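Salmonella typhimurium DB7155 bacteriophage DET7 tailspike (PDB 2V5I) binds and hydrolyses the O-antigen polysaccharide of Salmonella as the trimeric receptor-binding tailspike of a myovirus, built round a parallel beta-helix. Local coordinates at residues I412-N416 / S417-G421; G424-P428 / D429-V433; N78-G81 / P82-I86; G306-P309 / V310-P314. All blocks are in the same frame, centred on the assembly; numbering follows the deposited sequence.

Interaction 1: I412-N416 / S417-G421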
ATOM      1  N   ILE A 412      13.940 -17.552   5.470  1.00 10.93           N
ATOM      2  CA  ILE A 412      14.443 -16.368   6.137  1.00 10.68           C
ATOM      3  C   ILE A 412      15.758 -16.685   6.840  1.00 13.02           C
ATOM      4  O   ILE A 412      15.830 -17.645   7.590  1.00 12.89           O
ATOM      5  CB  ILE A 412      13.457 -15.871   7.235  1.00 12.07           C
ATOM      6  CG1 ILE A 412      12.197 -15.352   6.573  1.00 15.29           C
ATOM      7  CG2 ILE A 412      14.097 -14.727   8.092  1.00 17.83           C
ATOM      8  CD1 ILE A 412      11.027 -15.153   7.527  1.00 21.51           C
ATOM      9  N   SER A 413      16.750 -15.830   6.611  1.00 12.61           N
ATOM     10  CA  SER A 413      18.007 -15.825   7.358  1.00 11.82           C
ATOM     11  C   SER A 413      18.267 -14.404   7.846  1.00 12.74           C
ATOM     12  O   SER A 413      18.754 -13.520   7.112  1.00 13.78           O
ATOM     13  CB  SER A 413      19.111 -16.280   6.430  1.00 15.08           C
ATOM     14  OG  SER A 413      20.393 -16.179   7.044  1.00 20.51           O
ATOM     15  N   ALA A 414      17.895 -14.190   9.106  1.00 12.51           N
ATOM     16  CA  ALA A 414      17.983 -12.895   9.776  1.00 11.56           C
ATOM     17  C   ALA A 414      18.405 -13.083  11.221  1.00 11.46           C
ATOM     18  O   ALA A 414      17.685 -12.773  12.163  1.00 11.93           O
ATOM     19  CB  ALA A 414      16.645 -12.153   9.679  1.00 11.24           C
ATOM     20  N   PRO A 415      19.614 -13.628  11.402  1.00 12.61           N
ATOM     21  CA  PRO A 415      20.041 -14.096  12.715  1.00 13.12           C
ATOM     22  C   PRO A 415      20.211 -13.058  13.803  1.00 11.90           C
ATOM     23  O   PRO A 415      20.245 -13.436  14.984  1.00 12.75           O
ATOM     24  CB  PRO A 415      21.368 -14.793  12.413  1.00 12.79           C
ATOM     25  CG  PRO A 415      21.841 -14.261  11.109  1.00 16.92           C
ATOM     26  CD  PRO A 415      20.633 -13.821  10.346  1.00 13.57           C
ATOM     27  N   ASN A 416      20.312 -11.776  13.451  1.00 12.97           N
ATOM     28  CA  ASN A 416      20.443 -10.724  14.429  1.00 13.56           C
ATOM     29  C   ASN A 416      19.186  -9.827  14.514  1.00 13.45           C
ATOM     30  O   ASN A 416      19.228  -8.776  15.190  1.00 15.46           O
ATOM     31  CB  ASN A 416      21.647  -9.887  14.058  1.00 15.01           C
ATOM     32  CG  ASN A 416      22.947 -10.683  14.091  1.00 20.17           C
ATOM     33  OD1 ASN A 416      23.253 -11.338  15.093  1.00 19.48           O
ATOM     34  ND2 ASN A 416      23.735 -10.604  13.002  1.00 19.18           N
ATOM     35  N   SER A 417      18.087 -10.258  13.883  1.00 13.09           N
ATOM     36  CA  SER A 417      16.884  -9.448  13.800  1.00 12.48           C
ATOM     37  C   SER A 417      15.759 -10.006  14.679  1.00 12.27           C
ATOM     38  O   SER A 417      15.736 -11.206  14.955  1.00 12.47           O
ATOM     39  CB  SER A 417      16.414  -9.400  12.360  1.00 13.77           C
ATOM     40  OG  SER A 417      17.386  -8.714  11.555  1.00 15.42           O
ATOM     41  N   THR A 418      14.802  -9.141  14.996  1.00 13.48           N
ATOM     42  CA  THR A 418      13.565  -9.542  15.623  1.00 13.85           C
ATOM     43  C   THR A 418      12.445  -9.379  14.607  1.00 11.38           C
ATOM     44  O   THR A 418      12.340  -8.324  13.984  1.00 11.75           O
ATOM     45  CB  THR A 418      13.298  -8.700  16.849  1.00 15.62           C
ATOM     46  OG1 THR A 418      14.318  -9.020  17.838  1.00 19.90           O
ATOM     47  CG2 THR A 418      11.910  -8.998  17.419  1.00 18.31           C
ATOM     48  N   ILE A 419      11.603 -10.413  14.489  1.00 10.88           N
ATOM     49  CA  ILE A 419      10.524 -10.454  13.527  1.00 11.48           C
ATOM     50  C   ILE A 419       9.213 -10.698  14.248  1.00 11.58           C
ATOM     51  O   ILE A 419       9.145 -11.513  15.161  1.00 12.07           O
ATOM     52  CB  ILE A 419      10.774 -11.545  12.450  1.00 11.43           C
ATOM     53  CG1 ILE A 419      12.116 -11.223  11.736  1.00 15.73           C
ATOM     54  CG2 ILE A 419       9.538 -11.625  11.524  1.00 11.63           C
ATOM     55  CD1 ILE A 419      12.379 -12.051  10.584  1.00 21.18           C
ATOM     56  N   SER A 420       8.197  -9.907  13.893  1.00 11.30           N
ATOM     57  CA  SER A 420       6.827 -10.127  14.335  1.00 12.93           C
ATOM     58  C   SER A 420       5.902 -10.152  13.133  1.00 13.17           C
ATOM     59  O   SER A 420       6.203  -9.557  12.113  1.00 12.99           O
ATOM     60  CB  SER A 420       6.330  -9.000  15.242  1.00 15.19           C
ATOM     61  OG  SER A 420       7.209  -8.792  16.315  1.00 17.87           O
ATOM     62  N   GLY A 421       4.773 -10.852  13.255  1.00 12.03           N
ATOM     63  CA  GLY A 421       3.744 -10.783  12.219  1.00 10.87           C
ATOM     64  C   GLY A 421       4.122 -11.541  10.962  1.00 10.01           C
ATOM     65  O   GLY A 421       3.835 -11.077   9.860  1.00 11.65           O
TER
HETATM   66  O   HOH W   1      19.731 -10.274  10.974  1.00 12.93           O
HETATM   67  O   HOH W   2      17.341  -8.292  17.433  0.50 26.32           O
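Ser417 and Ala414 meet across the corner where the chain leaves one face of the beta-helix for the next. The amide N of Ser417 donates to the carbonyl O of Ala414 over 3.1 Å, nearly straight at 162° but from above the carbonyl plane, and this bond closes a type I beta turn with Pro415 and Asn416 at its middle. On the inner side of the same corner the two beta carbons, CB of Ala414 and CB of Ser417, sit 3.8 Å apart. Further in, Ile412 and Ile419 run antiparallel past one another. Ile412 offers its CG2 methyl, set anti to the backbone N, and this touches CD1 at the end of the CG1 arm of Ile419 at 4.0 Å.

Two waters bridge the turn. One accepts from the N of Asn416 (3.0 Å to the water) and from OG of Ser417 (2.9 Å to the same water), a bridge open to Ser417 because chi1 of -65° turns its hydroxyl back beside its own backbone N. The other donates to the O of Asn416 and also bonds OG1 of Thr418. The side-chain amide of Asn416 is held elsewhere, ND2 bonded to the O of Ile389 one coil earlier, while OG of Ser417 has weak further bonds to Gly390 and Cys392.

The directions of 412-414 and 417-421 differ by 135°, so the chain turns sharply back. Strand 412-414 lies between strands 386-388 and 431-433 in one parallel stack, and strand 417-423 between strands 393-398 and 435-448 in another, the isoleucines turned inward between them.

Interaction 2: G424-P428 / D429-V433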
ATOM      1  N   GLY A 424       1.905 -16.827   6.512  1.00 11.21           N
ATOM      2  CA  GLY A 424       1.932 -17.676   5.335  1.00 12.24           C
ATOM      3  C   GLY A 424       2.282 -19.108   5.718  1.00 13.80           C
ATOM      4  O   GLY A 424       2.639 -19.407   6.866  1.00 14.30           O
ATOM      5  N   ASN A 425       2.162 -19.994   4.757  1.00 14.20           N
ATOM      6  CA  ASN A 425       2.546 -21.377   5.012  1.00 15.04           C
ATOM      7  C   ASN A 425       4.052 -21.552   4.849  1.00 14.13           C
ATOM      8  O   ASN A 425       4.592 -22.161   3.904  1.00 16.07           O
ATOM      9  CB  ASN A 425       1.745 -22.273   4.102  1.00 16.59           C
ATOM     10  CG  ASN A 425       1.877 -23.742   4.475  1.00 20.51           C
ATOM     11  OD1 ASN A 425       2.256 -24.077   5.590  1.00 22.87           O
ATOM     12  ND2 ASN A 425       1.514 -24.602   3.552  1.00 27.33           N
ATOM     13  N   VAL A 426       4.749 -20.942   5.782  1.00 13.07           N
ATOM     14  CA  VAL A 426       6.188 -20.937   5.817  1.00 13.40           C
ATOM     15  C   VAL A 426       6.636 -22.224   6.513  1.00 15.81           C
ATOM     16  O   VAL A 426       6.118 -22.528   7.599  1.00 15.66           O
ATOM     17  CB  VAL A 426       6.717 -19.713   6.602  1.00 13.96           C
ATOM     18  CG1 VAL A 426       8.231 -19.738   6.698  1.00 15.56           C
ATOM     19  CG2 VAL A 426       6.299 -18.420   5.961  1.00 15.72           C
ATOM     20  N   PRO A 427       7.581 -22.992   5.910  1.00 14.88           N
ATOM     21  CA  PRO A 427       8.117 -24.160   6.619  1.00 16.50           C
ATOM     22  C   PRO A 427       8.838 -23.772   7.902  1.00 16.11           C
ATOM     23  O   PRO A 427       9.755 -22.967   7.879  1.00 14.27           O
ATOM     24  CB  PRO A 427       9.086 -24.786   5.601  1.00 16.63           C
ATOM     25  CG  PRO A 427       8.680 -24.278   4.304  1.00 20.29           C
ATOM     26  CD  PRO A 427       8.144 -22.897   4.543  1.00 17.11           C
ATOM     27  N   PRO A 428       8.392 -24.306   9.042  1.00 15.57           N
ATOM     28  CA  PRO A 428       8.916 -23.837  10.298  1.00 15.58           C
ATOM     29  C   PRO A 428      10.401 -24.157  10.518  1.00 15.78           C
ATOM     30  O   PRO A 428      11.061 -23.467  11.306  1.00 18.40           O
ATOM     31  CB  PRO A 428       7.985 -24.496  11.341  1.00 14.96           C
ATOM     32  CG  PRO A 428       7.299 -25.619  10.625  1.00 19.46           C
ATOM     33  CD  PRO A 428       7.279 -25.258   9.196  1.00 15.83           C
ATOM     34  N   ASP A 429      10.922 -25.122   9.765  1.00 14.54           N
ATOM     35  CA  ASP A 429      12.331 -25.476   9.859  1.00 15.13           C
ATOM     36  C   ASP A 429      13.262 -24.648   8.934  1.00 16.92           C
ATOM     37  O   ASP A 429      14.460 -24.859   8.931  1.00 17.11           O
ATOM     38  CB  ASP A 429      12.498 -26.954   9.604  1.00 16.60           C
ATOM     39  CG  ASP A 429      12.067 -27.364   8.206  1.00 24.16           C
ATOM     40  OD1 ASP A 429      10.978 -26.906   7.737  1.00 26.87           O
ATOM     41  OD2 ASP A 429      12.792 -28.184   7.611  1.00 32.38           O
ATOM     42  N   LYS A 430      12.711 -23.732   8.140  1.00 14.59           N
ATOM     43  CA  LYS A 430      13.521 -23.007   7.166  1.00 15.19           C
ATOM     44  C   LYS A 430      13.603 -21.526   7.529  1.00 14.81           C
ATOM     45  O   LYS A 430      13.637 -20.650   6.664  1.00 14.13           O
ATOM     46  CB  LYS A 430      12.921 -23.195   5.785  1.00 16.23           C
ATOM     47  CG  LYS A 430      12.906 -24.617   5.325  1.00 19.61           C
ATOM     48  CD  LYS A 430      14.292 -25.170   5.102  1.00 21.57           C
ATOM     49  CE  LYS A 430      14.217 -26.597   4.559  1.00 26.92           C
ATOM     50  NZ  LYS A 430      15.558 -27.155   4.456  1.00 32.41           N
ATOM     51  N   ILE A 431      13.624 -21.253   8.840  1.00 14.82           N
ATOM     52  CA  ILE A 431      13.754 -19.911   9.378  1.00 15.83           C
ATOM     53  C   ILE A 431      14.898 -19.866  10.363  1.00 15.92           C
ATOM     54  O   ILE A 431      15.005 -20.743  11.222  1.00 16.10           O
ATOM     55  CB  ILE A 431      12.490 -19.571  10.182  1.00 18.55           C
ATOM     56  CG1 ILE A 431      11.257 -19.539   9.292  1.00 23.28           C
ATOM     57  CG2 ILE A 431      12.636 -18.286  10.909  1.00 18.71           C
ATOM     58  CD1 ILE A 431       9.991 -19.566  10.109  1.00 25.35           C
ATOM     59  N   LEU A 432      15.744 -18.858  10.242  1.00 14.44           N
ATOM     60  CA  LEU A 432      16.791 -18.571  11.201  1.00 17.27           C
ATOM     61  C   LEU A 432      16.640 -17.107  11.549  1.00 15.13           C
ATOM     62  O   LEU A 432      16.820 -16.261  10.700  1.00 14.71           O
ATOM     63  CB  LEU A 432      18.170 -18.828  10.578  1.00 20.71           C
ATOM     64  CG  LEU A 432      19.435 -18.191  11.162  1.00 27.40           C
ATOM     65  CD1 LEU A 432      19.840 -18.866  12.453  1.00 31.99           C
ATOM     66  CD2 LEU A 432      20.603 -18.297  10.152  1.00 33.75           C
ATOM     67  N   VAL A 433      16.262 -16.806  12.791  1.00 14.89           N
ATOM     68  CA  VAL A 433      16.077 -15.436  13.239  1.00 14.05           C
ATOM     69  C   VAL A 433      16.628 -15.238  14.626  1.00 14.16           C
ATOM     70  O   VAL A 433      16.741 -16.212  15.370  1.00 15.71           O
ATOM     71  CB  VAL A 433      14.594 -14.989  13.205  0.70 14.10           C
ATOM     72  CG1 VAL A 433      14.092 -14.925  11.781  0.70 18.95           C
ATOM     73  CG2 VAL A 433      13.720 -15.908  14.063  0.70 11.83           C
TER
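Ile431 lays its CG1-CD1 arm over the CG1 methyl of Val426, the two side chains crossing at about a right angle with CD1 of Ile431 3.8 Å from CG1 of Val426. That methyl is available because Val426 carries CG1 anti to its backbone N (chi1 177°), leaving CG2 beside the N. In the same arm, CG1 of Ile431 passes 4.0 Å from the carbonyl O of Pro427. This oxygen is also the acceptor of a type I beta turn, Pro427 to Lys430: the N of Lys430 reaches it at 3.1 Å in a nearly straight bond, from above the carbonyl plane.

The turn brings the chain into strand 431-433, the outermost strand of its parallel stack within the chain and so one of the last coils of the beta-helix. In the loop before it, Asn425 centres an inverse gamma turn with a weak bond from the N of Val426 to the O of Gly424. Beside the type I turn, CB of Pro427 is flanked by OD1 of Asp429 at 3.6 Å and by CG of Lys430 at 3.8 Å. A chi1 of 63° folds the Asp429 carboxylate back toward that ring. Val440 of the third subunit packs on Val426, Pro428 and Ile431, and Phe449 of the second subunit also covers Ile431.

Interaction 3: N78-G81 / P82-I86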
ATOM      1  N   ASN A  78      24.874  22.077 -24.178  1.00 11.23           N
ATOM      2  CA  ASN A  78      25.527  22.970 -23.232  1.00 12.76           C
ATOM      3  C   ASN A  78      24.798  24.277 -23.073  1.00 11.10           C
ATOM      4  O   ASN A  78      24.148  24.768 -24.006  1.00 10.56           O
ATOM      5  CB  ASN A  78      26.932  23.319 -23.756  1.00 12.97           C
ATOM      6  CG  ASN A  78      27.854  22.127 -23.843  1.00 13.53           C
ATOM      7  OD1 ASN A  78      28.111  21.466 -22.861  1.00 16.79           O
ATOM      8  ND2 ASN A  78      28.370  21.856 -25.045  1.00 19.22           N
ATOM      9  N   ASN A  79      24.894  24.841 -21.866  1.00 11.94           N
ATOM     10  CA  ASN A  79      24.345  26.153 -21.547  1.00 13.83           C
ATOM     11  C   ASN A  79      22.845  26.306 -21.789  1.00 13.21           C
ATOM     12  O   ASN A  79      22.368  27.380 -22.133  1.00 13.68           O
ATOM     13  CB  ASN A  79      25.127  27.225 -22.297  1.00 13.47           C
ATOM     14  CG  ASN A  79      26.588  27.182 -22.005  1.00 19.72           C
ATOM     15  OD1 ASN A  79      27.000  27.022 -20.845  1.00 21.01           O
ATOM     16  ND2 ASN A  79      27.400  27.350 -23.044  1.00 23.74           N
ATOM     17  N   MET A  80      22.071  25.244 -21.527  1.00 11.54           N
ATOM     18  CA  MET A  80      20.616  25.405 -21.506  1.00 12.02           C
ATOM     19  C   MET A  80      20.187  26.309 -20.369  1.00 11.98           C
ATOM     20  O   MET A  80      20.660  26.180 -19.248  1.00 13.91           O
ATOM     21  CB  MET A  80      19.914  24.067 -21.344  1.00 12.53           C
ATOM     22  CG  MET A  80      20.225  23.065 -22.494  1.00 10.25           C
ATOM     23  SD  MET A  80      19.170  21.582 -22.515  1.00 13.44           S
ATOM     24  CE  MET A  80      17.693  22.287 -23.194  1.00 15.69           C
ATOM     25  N   GLY A  81      19.223  27.180 -20.658  1.00 13.71           N
ATOM     26  CA  GLY A  81      18.683  28.051 -19.626  1.00 13.00           C
ATOM     27  C   GLY A  81      17.768  27.325 -18.691  1.00 12.71           C
ATOM     28  O   GLY A  81      17.148  26.312 -19.038  1.00 13.97           O
ATOM     29  N   PRO A  82      17.645  27.834 -17.478  1.00 13.70           N
ATOM     30  CA  PRO A  82      16.838  27.148 -16.512  1.00 14.14           C
ATOM     31  C   PRO A  82      15.396  27.206 -16.850  1.00 14.04           C
ATOM     32  O   PRO A  82      14.909  28.266 -17.227  1.00 14.67           O
ATOM     33  CB  PRO A  82      17.128  27.898 -15.207  1.00 16.05           C
ATOM     34  CG  PRO A  82      17.656  29.221 -15.643  1.00 17.45           C
ATOM     35  CD  PRO A  82      18.293  29.042 -16.959  1.00 15.14           C
ATOM     36  N   GLY A  83      14.703  26.079 -16.690  1.00 15.80           N
ATOM     37  CA  GLY A  83      13.302  26.034 -17.047  1.00 15.29           C
ATOM     38  C   GLY A  83      13.058  25.571 -18.465  1.00 14.78           C
ATOM     39  O   GLY A  83      11.947  25.549 -18.912  1.00 16.36           O
ATOM     40  N   SER A  84      14.118  25.234 -19.189  1.00 12.73           N
ATOM     41  CA  SER A  84      13.924  24.715 -20.534  1.00  9.48           C
ATOM     42  C   SER A  84      13.139  23.380 -20.474  1.00 10.22           C
ATOM     43  O   SER A  84      13.290  22.634 -19.520  1.00 10.72           O
ATOM     44  CB  SER A  84      15.273  24.499 -21.237  1.00 12.27           C
ATOM     45  OG  SER A  84      15.953  25.748 -21.480  1.00 12.44           O
ATOM     46  N   VAL A  85      12.474  23.033 -21.576  1.00 10.11           N
ATOM     47  CA  VAL A  85      11.669  21.785 -21.655  1.00  8.37           C
ATOM     48  C   VAL A  85      11.986  21.137 -22.978  1.00 10.06           C
ATOM     49  O   VAL A  85      11.998  21.817 -23.980  1.00 10.72           O
ATOM     50  CB  VAL A  85      10.166  22.068 -21.552  1.00 12.26           C
ATOM     51  CG1 VAL A  85       9.351  20.820 -21.801  1.00 14.51           C
ATOM     52  CG2 VAL A  85       9.867  22.638 -20.167  1.00 13.16           C
ATOM     53  N   ILE A  86      12.180  19.830 -22.963  1.00  8.98           N
ATOM     54  CA  ILE A  86      12.351  19.032 -24.193  1.00  8.38           C
ATOM     55  C   ILE A  86      11.207  18.040 -24.272  1.00  9.18           C
ATOM     56  O   ILE A  86      11.128  17.122 -23.453  1.00 10.15           O
ATOM     57  CB  ILE A  86      13.739  18.278 -24.180  1.00  8.80           C
ATOM     58  CG1 ILE A  86      14.882  19.289 -23.910  1.00 10.99           C
ATOM     59  CG2 ILE A  86      13.955  17.615 -25.502  1.00 11.42           C
ATOM     60  CD1 ILE A  86      16.278  18.614 -23.767  1.00 13.97           C
TER
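The carbonyl O of Gly81 takes two bonds from Ser84, one from the side chain and one from the backbone. OG of Ser84 donates to it at 2.8 Å, and the N of Ser84 at 3.2 Å with an angle of 147°. Both donors come from the same face of the carbonyl, each tilted by about 30° from its plane, so one residue grips one oxygen with both of its donors. With chi1 near -66° the Ser84 hydroxyl lies beside its own backbone N, which lets the pair converge.

While donating to the O of Gly81, OG of Ser84 accepts from the N of Leu61, and the buried hydroxyl is thus used in both senses. The N of Gly83 also lies near the O of Gly81 but at too poor an angle to bond. The O of Gly83 has its partner across the trimer, NE2 of Gln88 of the second subunit. Backbone bonds to Lys59 and Glu167 tie Gly81 and Ser84 to the coils on either side.

Next to these polar atoms the contact is apolar. Met80 bends at chi3 and tucks its CE methyl between CB of Ser84, 3.8 Å away, and CD1 of Ile86, 4.0 Å away, crossing Ile86 at about a right angle; Ile63 touches both Met80 and Ile86.

Gly81 to Ser84 is a type II beta turn with the proline and the glycine in its two central places, Gly83 having the positive phi that the second of these requires. It is the corner of a parallel beta-helix coil, leading from strand 73-78 into strand 85-92.

Interaction 4: G306-P309 / V310-P314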
ATOM      1  N   GLY A 306      36.262  11.213  -0.672  1.00 12.95           N
ATOM      2  CA  GLY A 306      35.177  12.166  -0.964  1.00 13.08           C
ATOM      3  C   GLY A 306      33.882  11.901  -0.175  1.00 13.90           C
ATOM      4  O   GLY A 306      32.849  12.591  -0.376  1.00 12.71           O
ATOM      5  N   ASP A 307      33.895  10.920   0.713  1.00 14.39           N
ATOM      6  CA  ASP A 307      32.675  10.507   1.429  1.00 12.88           C
ATOM      7  C   ASP A 307      32.963  10.353   2.933  1.00 13.59           C
ATOM      8  O   ASP A 307      34.062  10.715   3.423  1.00 15.25           O
ATOM      9  CB  ASP A 307      32.105   9.233   0.809  1.00 12.18           C
ATOM     10  CG  ASP A 307      30.555   9.205   0.799  1.00 16.40           C
ATOM     11  OD1 ASP A 307      29.987   9.437   1.876  1.00 15.27           O
ATOM     12  OD2 ASP A 307      29.921   8.881  -0.241  1.00 12.36           O
ATOM     13  N   LEU A 308      32.007   9.830   3.681  1.00 12.94           N
ATOM     14  CA  LEU A 308      32.219   9.628   5.132  1.00 12.72           C
ATOM     15  C   LEU A 308      33.270   8.543   5.360  1.00 14.30           C
ATOM     16  O   LEU A 308      33.228   7.476   4.725  1.00 14.17           O
ATOM     17  CB  LEU A 308      30.923   9.253   5.827  1.00 14.63           C
ATOM     18  CG  LEU A 308      29.779  10.250   5.627  1.00 16.59           C
ATOM     19  CD1 LEU A 308      28.457   9.738   6.176  1.00 20.01           C
ATOM     20  CD2 LEU A 308      30.079  11.578   6.228  1.00 23.24           C
ATOM     21  N   PRO A 309      34.175   8.774   6.329  1.00 15.71           N
ATOM     22  CA  PRO A 309      35.235   7.803   6.570  1.00 15.91           C
ATOM     23  C   PRO A 309      34.775   6.478   7.199  1.00 15.47           C
ATOM     24  O   PRO A 309      33.771   6.407   7.908  1.00 13.79           O
ATOM     25  CB  PRO A 309      36.213   8.597   7.479  1.00 17.44           C
ATOM     26  CG  PRO A 309      35.354   9.466   8.239  1.00 19.78           C
ATOM     27  CD  PRO A 309      34.295   9.933   7.241  1.00 17.27           C
ATOM     28  N   VAL A 310      35.558   5.421   6.982  1.00 17.32           N
ATOM     29  CA  VAL A 310      35.275   4.095   7.571  1.00 18.73           C
ATOM     30  C   VAL A 310      35.393   4.136   9.109  1.00 19.59           C
ATOM     31  O   VAL A 310      34.686   3.414   9.793  1.00 19.57           O
ATOM     32  CB  VAL A 310      36.102   2.928   6.968  0.50 19.54           C
ATOM     33  CG1 VAL A 310      35.649   2.646   5.542  0.50 21.95           C
ATOM     34  CG2 VAL A 310      37.597   3.190   7.038  0.50 21.44           C
ATOM     35  N   SER A 311      36.199   5.054   9.635  1.00 21.93           N
ATOM     36  CA  SER A 311      36.292   5.200  11.088  1.00 23.79           C
ATOM     37  C   SER A 311      34.986   5.648  11.706  1.00 24.52           C
ATOM     38  O   SER A 311      34.716   5.326  12.866  1.00 26.39           O
ATOM     39  CB  SER A 311      37.397   6.195  11.461  1.00 23.74           C
ATOM     40  OG  SER A 311      37.211   7.423  10.798  1.00 28.25           O
ATOM     41  N   GLU A 312      34.181   6.396  10.954  1.00 22.27           N
ATOM     42  CA  GLU A 312      32.873   6.847  11.410  1.00 21.74           C
ATOM     43  C   GLU A 312      31.771   5.813  11.122  1.00 20.53           C
ATOM     44  O   GLU A 312      30.901   5.563  11.973  1.00 20.70           O
ATOM     45  CB  GLU A 312      32.511   8.153  10.733  1.00 22.72           C
ATOM     46  CG  GLU A 312      31.224   8.753  11.227  1.00 28.87           C
ATOM     47  CD  GLU A 312      30.975  10.141  10.668  1.00 36.29           C
ATOM     48  OE1 GLU A 312      31.811  10.617   9.862  1.00 39.20           O
ATOM     49  OE2 GLU A 312      29.950  10.753  11.056  1.00 42.34           O
ATOM     50  N   TYR A 313      31.781   5.245   9.907  1.00 15.76           N
ATOM     51  CA  TYR A 313      30.804   4.212   9.520  1.00 13.77           C
ATOM     52  C   TYR A 313      31.559   3.111   8.804  1.00 13.01           C
ATOM     53  O   TYR A 313      32.051   3.339   7.681  1.00 13.48           O
ATOM     54  CB  TYR A 313      29.757   4.752   8.547  1.00 13.07           C
ATOM     55  CG  TYR A 313      28.823   5.740   9.201  1.00 14.31           C
ATOM     56  CD1 TYR A 313      27.814   5.299  10.057  1.00 16.61           C
ATOM     57  CD2 TYR A 313      29.010   7.079   9.037  1.00 16.05           C
ATOM     58  CE1 TYR A 313      26.971   6.203  10.670  1.00 19.40           C
ATOM     59  CE2 TYR A 313      28.197   8.003   9.689  1.00 20.30           C
ATOM     60  CZ  TYR A 313      27.184   7.546  10.497  1.00 18.37           C
ATOM     61  OH  TYR A 313      26.367   8.466  11.113  1.00 23.88           O
ATOM     62  N   PRO A 314      31.599   1.890   9.373  1.00 14.33           N
ATOM     63  CA  PRO A 314      32.148   0.744   8.657  1.00 12.54           C
ATOM     64  C   PRO A 314      31.457   0.461   7.313  1.00 12.13           C
ATOM     65  O   PRO A 314      30.332   0.936   7.053  1.00 11.20           O
ATOM     66  CB  PRO A 314      31.905  -0.435   9.600  1.00 14.55           C
ATOM     67  CG  PRO A 314      31.721   0.179  10.942  1.00 16.69           C
ATOM     68  CD  PRO A 314      31.130   1.509  10.714  1.00 15.66           C
TER
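Glu312 starts over the face of the Pro309 ring and runs out past its CD, and its chain can be followed outward atom by atom. CB lies 3.6 Å from the carbonyl O of Pro309 and 4.0 Å from its CG. From there CG runs anti to the Glu312 backbone N (chi1 -175°), and the chain stays extended, passing obliquely across the proline. At the end OE1 comes to rest 3.7 Å from CD of Pro309, with CD2 of Leu308 a little farther off at 4.1 Å.

The backbone here makes one turn of helical type without growing into a regular helix. The O of Pro309 accepts from the N of Glu312 and from the N of Tyr313; the second bond, 3.1 Å long and 171° at the hydrogen, lies in the carbonyl plane and closes an alpha-turn, whereas the Glu312 donor stands well above that plane. This turn belongs to the long excursion between strands 290-291 and 323-330, exposed on the outside of the beta-helix. Leu308 and Tyr313 run alongside each other in one direction, CD1 of Leu308 meeting CE2 of Tyr313 obliquely at 3.9 Å. Arg304 spans the turn with NH1 bonded to the O of both Leu308 and Tyr313, and Asp307 OD1 accepts from the N of Leu308 and also bonds OH of Tyr273.

How the interactions relate
From the N terminus the chain meets the contacts in series, none nested in or crossing another. Interaction 3 closes a corner in an early coil of the beta-helix. Interaction 4, about 36 Å away between centres, closes a turn within the loop between strands 290-291 and 323-330. Interaction 1 closes the corner between strands 412-414 and 417-423, and interaction 2 the turn leading into strand 431-433; they lie about 49 and 55 Å between centres from interaction 3, across the chain's centre. These two touch: probable hydrogen bonds join Ala414 N to Leu432 O and Ile412 O to Leu432 N, tying successive coils together. Like interaction 3, both contact the second subunit.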